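Local structure of uncharacterized protein (4E40) at residues C19-A31 against C162-L175. The protein probably serves as a cell-surface receptor that takes up haptoglobin-bound hemoglobin, this chain being its elongated helical-bundle portion. Residues are numbered along the deposited sequence; the frame is centred on the assembly and turned at random.
Sequences CELRAQLAGVSIA and CSESTNYDVTAKSL. Unlike the reference sequence in segment 162-175: Glu164 (reference Asn).
The guanidinium of Arg22 carries Glu164 on one face, with Glu164 CG 3.5 Å above the plane, and takes water 1 in plane at its edge. The carboxylate stands nearly perpendicular to the guanidinium, and its OE1 lies well out of that plane; the long salt bridge is therefore one of charge alone, no N-H pointing at Glu164 OE1. Bends at chi2 and chi3 bring the Arg22 chain round to this site, where NH1 is hydrogen-bonded to Ser141 OG and NH2 donates weakly to Ser163 O. Water 1, accepting from Arg22 NE, donates to Cys19 O and Ser163 O, tying helix to loop beside the disulfide. In that cross-link Cys19 SG and Cys162 SG are 2.1 Å apart with chi3 at 88°.

Farther along, Asn167 N donates to Ala23 O over 3.0 Å, nearly straight at 169° but from above the carbonyl plane. With its CG anti to the backbone N (chi1 -178°), Asn167 can accept through OD1 from Asp169 N, making an Asx turn. Gly27 lets the loop come close, since a CB here would run into Asn167 O; its CA makes a CA-H...O contact with Asn167 O at 3.4 Å, and water 3 joins Gly27 O, Asn167 O and Val170 N. Val170 CG2 lies 3.3 Å from Gln24 O. Beyond it, Thr171 and Ser174 form a capping box that starts helix 172-180, and Leu175 enters as a knob among Leu21, Gln24, Leu25 and Val28, its CD1 3.7 Å from Leu21 CD1.

The loop after helix 153-160 is thus fastened by disulfide and backbone bond to helix 12-26 of this receptor's elongated helical bundle and passes the start of helix 28-73, while Leu25 packs on helix 82-147 and, with Leu175, on helix 192-246.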
loop_
_atom_site.group_PDB
_atom_site.type_symbol
_atom_site.label_atom_id
_atom_site.label_comp_id
_atom_site.label_asym_id
_atom_site.label_seq_id
_atom_site.Cartn_x
_atom_site.Cartn_y
_atom_site.Cartn_z
ATOM N N CYS A 19 30.320 -10.076 9.939
ATOM C CA CYS A 19 30.148 -10.630 8.561
ATOM C C CYS A 19 28.668 -10.791 8.265
ATOM O O CYS A 19 28.167 -10.322 7.227
ATOM C CB CYS A 19 30.844 -12.005 8.504
ATOM S SG CYS A 19 31.081 -12.456 6.768
ATOM N N GLU A 20 27.938 -11.419 9.218
ATOM C CA GLU A 20 26.481 -11.599 9.024
ATOM C C GLU A 20 25.769 -10.243 8.966
ATOM O O GLU A 20 24.851 -10.051 8.166
ATOM C CB GLU A 20 25.860 -12.486 10.109
ATOM C CG GLU A 20 24.336 -12.691 9.961
ATOM C CD GLU A 20 23.930 -13.206 8.591
ATOM O OE1 GLU A 20 24.799 -13.782 7.875
ATOM O OE2 GLU A 20 22.756 -13.028 8.189
ATOM N N LEU A 21 26.125 -9.321 9.856
ATOM C CA LEU A 21 25.505 -7.995 9.846
ATOM C C LEU A 21 25.714 -7.309 8.485
ATOM O O LEU A 21 24.783 -6.698 7.955
ATOM C CB LEU A 21 26.095 -7.106 10.939
ATOM C CG LEU A 21 25.598 -5.664 11.051
ATOM C CD1 LEU A 21 24.070 -5.597 11.223
ATOM C CD2 LEU A 21 26.292 -4.853 12.144
ATOM N N ARG A 22 26.944 -7.377 7.965
ATOM C CA ARG A 22 27.205 -6.728 6.670
ATOM C C ARG A 22 26.309 -7.332 5.587
ATOM O O ARG A 22 25.778 -6.567 4.749
ATOM C CB ARG A 22 28.690 -6.903 6.296
ATOM C CG ARG A 22 29.102 -6.036 5.092
ATOM C CD ARG A 22 29.143 -6.888 3.797
ATOM N NE ARG A 22 30.072 -8.014 3.888
ATOM C CZ ARG A 22 31.424 -7.950 3.799
ATOM N NH1 ARG A 22 32.063 -6.789 3.586
ATOM N NH2 ARG A 22 32.160 -9.055 3.926
ATOM N N ALA A 23 26.156 -8.650 5.567
ATOM C CA ALA A 23 25.282 -9.316 4.572
ATOM C C ALA A 23 23.830 -8.871 4.719
ATOM O O ALA A 23 23.146 -8.633 3.707
ATOM C CB ALA A 23 25.373 -10.828 4.630
ATOM N N GLN A 24 23.396 -8.650 5.979
ATOM C CA GLN A 24 22.012 -8.134 6.180
ATOM C C GLN A 24 21.864 -6.688 5.687
ATOM O O GLN A 24 20.890 -6.346 5.030
ATOM C CB GLN A 24 21.620 -8.148 7.661
ATOM C CG GLN A 24 21.617 -9.530 8.300
ATOM C CD GLN A 24 20.330 -10.226 8.328
ATOM O OE1 GLN A 24 20.258 -11.408 7.903
ATOM N NE2 GLN A 24 19.286 -9.509 8.592
ATOM N N LEU A 25 22.832 -5.811 6.023
ATOM C CA LEU A 25 22.761 -4.406 5.632
ATOM C C LEU A 25 22.750 -4.347 4.101
ATOM O O LEU A 25 21.960 -3.573 3.534
ATOM C CB LEU A 25 23.972 -3.629 6.199
ATOM C CG LEU A 25 23.864 -3.512 7.758
ATOM C CD1 LEU A 25 25.230 -3.068 8.296
ATOM C CD2 LEU A 25 22.748 -2.573 8.219
ATOM N N ALA A 26 23.608 -5.172 3.469
ATOM C CA ALA A 26 23.697 -5.224 1.977
ATOM C C ALA A 26 22.370 -5.660 1.376
ATOM O O ALA A 26 22.045 -5.268 0.231
ATOM C CB ALA A 26 24.799 -6.174 1.527
ATOM N N GLY A 27 21.602 -6.455 2.103
ATOM C CA GLY A 27 20.335 -6.945 1.578
ATOM C C GLY A 27 19.126 -6.064 1.907
ATOM O O GLY A 27 18.039 -6.380 1.484
ATOM N N VAL A 28 19.308 -4.923 2.574
ATOM C CA VAL A 28 18.189 -4.032 2.881
ATOM C C VAL A 28 17.611 -3.418 1.589
ATOM O O VAL A 28 16.387 -3.293 1.487
ATOM C CB VAL A 28 18.637 -2.899 3.846
ATOM C CG1 VAL A 28 17.544 -1.812 3.932
ATOM C CG2 VAL A 28 18.918 -3.548 5.234
ATOM N N SER A 29 18.480 -3.111 0.628
ATOM C CA SER A 29 17.977 -2.505 -0.623
ATOM C C SER A 29 16.972 -3.456 -1.306
ATOM O O SER A 29 15.836 -3.060 -1.629
ATOM C CB SER A 29 19.158 -2.200 -1.543
ATOM O OG SER A 29 18.683 -1.605 -2.746
ATOM N N ILE A 30 17.415 -4.700 -1.520
ATOM C CA ILE A 30 16.437 -5.557 -2.180
ATOM C C ILE A 30 15.224 -5.900 -1.284
ATOM O O ILE A 30 14.106 -5.967 -1.787
ATOM C CB ILE A 30 17.087 -6.769 -2.875
ATOM C CG1 ILE A 30 17.055 -7.963 -2.033
ATOM C CG2 ILE A 30 18.307 -6.436 -3.749
ATOM C CD1 ILE A 30 16.010 -8.658 -2.839
ATOM N N ALA A 31 15.407 -6.052 0.040
ATOM C CA ALA A 31 14.266 -6.246 0.939
ATOM C C ALA A 31 13.242 -5.132 0.820
ATOM O O ALA A 31 12.036 -5.371 0.803
ATOM C CB ALA A 31 14.724 -6.369 2.378
ATOM N N CYS A 162 35.739 -14.330 6.030
ATOM C CA CYS A 162 34.472 -13.675 5.819
ATOM C C CYS A 162 34.380 -13.294 4.343
ATOM O O CYS A 162 35.173 -12.513 3.832
ATOM C CB CYS A 162 34.291 -12.437 6.718
ATOM S SG CYS A 162 32.844 -11.373 6.299
ATOM N N SER A 163 33.414 -13.857 3.655
ATOM C CA SER A 163 33.254 -13.442 2.252
ATOM C C SER A 163 32.228 -12.312 2.142
ATOM O O SER A 163 31.303 -12.244 2.945
ATOM C CB SER A 163 32.847 -14.634 1.392
ATOM O OG SER A 163 31.607 -15.158 1.835
ATOM N N GLU A 164 32.434 -11.425 1.162
ATOM C CA GLU A 164 31.446 -10.404 0.808
ATOM C C GLU A 164 30.199 -11.096 0.285
ATOM O O GLU A 164 30.305 -11.917 -0.613
ATOM C CB GLU A 164 32.016 -9.518 -0.274
ATOM C CG GLU A 164 32.820 -8.357 0.257
ATOM C CD GLU A 164 32.561 -7.119 -0.563
ATOM O OE1 GLU A 164 32.240 -6.064 0.035
ATOM O OE2 GLU A 164 32.645 -7.220 -1.811
ATOM N N SER A 165 29.032 -10.876 0.894
ATOM C CA SER A 165 27.846 -11.568 0.433
ATOM C C SER A 165 26.619 -10.728 0.720
ATOM O O SER A 165 26.687 -9.739 1.453
ATOM C CB SER A 165 27.690 -12.926 1.109
ATOM O OG SER A 165 27.683 -12.751 2.509
ATOM N N THR A 166 25.537 -11.047 0.044
ATOM C CA THR A 166 24.270 -10.327 0.299
ATOM C C THR A 166 23.284 -11.332 0.807
ATOM O O THR A 166 23.138 -12.426 0.214
ATOM C CB THR A 166 23.742 -9.720 -0.989
ATOM O OG1 THR A 166 24.707 -8.778 -1.481
ATOM C CG2 THR A 166 22.452 -8.958 -0.761
ATOM N N ASN A 167 22.572 -10.999 1.894
ATOM C CA ASN A 167 21.539 -11.865 2.347
ATOM C C ASN A 167 20.227 -11.425 1.704
ATOM O O ASN A 167 19.826 -10.251 1.809
ATOM C CB ASN A 167 21.458 -11.824 3.889
ATOM C CG ASN A 167 20.399 -12.779 4.444
ATOM O OD1 ASN A 167 19.255 -12.723 4.075
ATOM N ND2 ASN A 167 20.778 -13.568 5.428
ATOM N N TYR A 168 19.561 -12.331 0.951
ATOM C CA TYR A 168 18.370 -11.986 0.197
ATOM C C TYR A 168 17.081 -12.173 0.984
ATOM O O TYR A 168 16.006 -12.160 0.415
ATOM C CB TYR A 168 18.291 -12.868 -1.085
ATOM C CG TYR A 168 19.178 -12.315 -2.198
ATOM C CD1 TYR A 168 18.552 -11.513 -3.211
ATOM C CD2 TYR A 168 20.508 -12.624 -2.262
ATOM C CE1 TYR A 168 19.279 -10.965 -4.242
ATOM C CE2 TYR A 168 21.282 -12.076 -3.321
ATOM C CZ TYR A 168 20.624 -11.265 -4.274
ATOM O OH TYR A 168 21.361 -10.727 -5.356
ATOM N N ASP A 169 17.222 -12.468 2.294
ATOM C CA ASP A 169 16.044 -12.751 3.079
ATOM C C ASP A 169 15.943 -11.801 4.273
ATOM O O ASP A 169 15.268 -12.125 5.262
ATOM C CB ASP A 169 16.174 -14.155 3.617
ATOM C CG ASP A 169 16.400 -15.167 2.489
ATOM O OD1 ASP A 169 15.675 -15.082 1.498
ATOM O OD2 ASP A 169 17.291 -15.989 2.661
ATOM N N VAL A 170 16.466 -10.600 4.091
ATOM C CA VAL A 170 16.516 -9.641 5.268
ATOM C C VAL A 170 15.137 -9.126 5.603
ATOM O O VAL A 170 14.299 -8.760 4.738
ATOM C CB VAL A 170 17.430 -8.459 4.989
ATOM C CG1 VAL A 170 17.388 -7.434 6.163
ATOM C CG2 VAL A 170 18.808 -8.956 4.825
ATOM N N THR A 171 14.885 -9.059 6.930
ATOM C CA THR A 171 13.715 -8.416 7.485
ATOM C C THR A 171 14.168 -7.461 8.584
ATOM O O THR A 171 15.290 -7.556 9.071
ATOM C CB THR A 171 12.689 -9.391 8.101
ATOM O OG1 THR A 171 13.290 -10.091 9.181
ATOM C CG2 THR A 171 12.276 -10.439 7.066
ATOM N N ALA A 172 13.255 -6.555 8.976
ATOM C CA ALA A 172 13.617 -5.719 10.145
ATOM C C ALA A 172 13.915 -6.613 11.359
ATOM O O ALA A 172 14.817 -6.295 12.136
ATOM C CB ALA A 172 12.472 -4.701 10.471
ATOM N N LYS A 173 13.195 -7.695 11.524
ATOM C CA LYS A 173 13.437 -8.607 12.621
ATOM C C LYS A 173 14.800 -9.248 12.542
ATOM O O LYS A 173 15.539 -9.274 13.553
ATOM C CB LYS A 173 12.329 -9.677 12.596
ATOM C CG LYS A 173 12.492 -10.693 13.716
ATOM C CD LYS A 173 11.369 -11.754 13.618
ATOM C CE LYS A 173 11.488 -12.763 14.768
ATOM N NZ LYS A 173 10.354 -13.746 14.661
ATOM N N SER A 174 15.182 -9.747 11.359
ATOM C CA SER A 174 16.484 -10.392 11.315
ATOM C C SER A 174 17.639 -9.382 11.412
ATOM O O SER A 174 18.667 -9.681 12.021
ATOM C CB SER A 174 16.643 -11.275 10.026
ATOM O OG SER A 174 16.766 -10.407 8.876
ATOM N N LEU A 175 17.450 -8.156 10.911
ATOM C CA LEU A 175 18.509 -7.190 11.005
ATOM C C LEU A 175 18.684 -6.787 12.482
ATOM O O LEU A 175 19.805 -6.634 12.923
ATOM C CB LEU A 175 18.181 -5.997 10.108
ATOM C CG LEU A 175 19.182 -4.844 10.229
ATOM C CD1 LEU A 175 20.629 -5.267 9.862
ATOM C CD2 LEU A 175 18.705 -3.700 9.327
HETATM O O HOH W 1 29.278 -10.548 4.585
HETATM O O HOH W 2 23.928 -14.056 5.207
HETATM O O HOH W 3 17.393 -9.010 1.626
#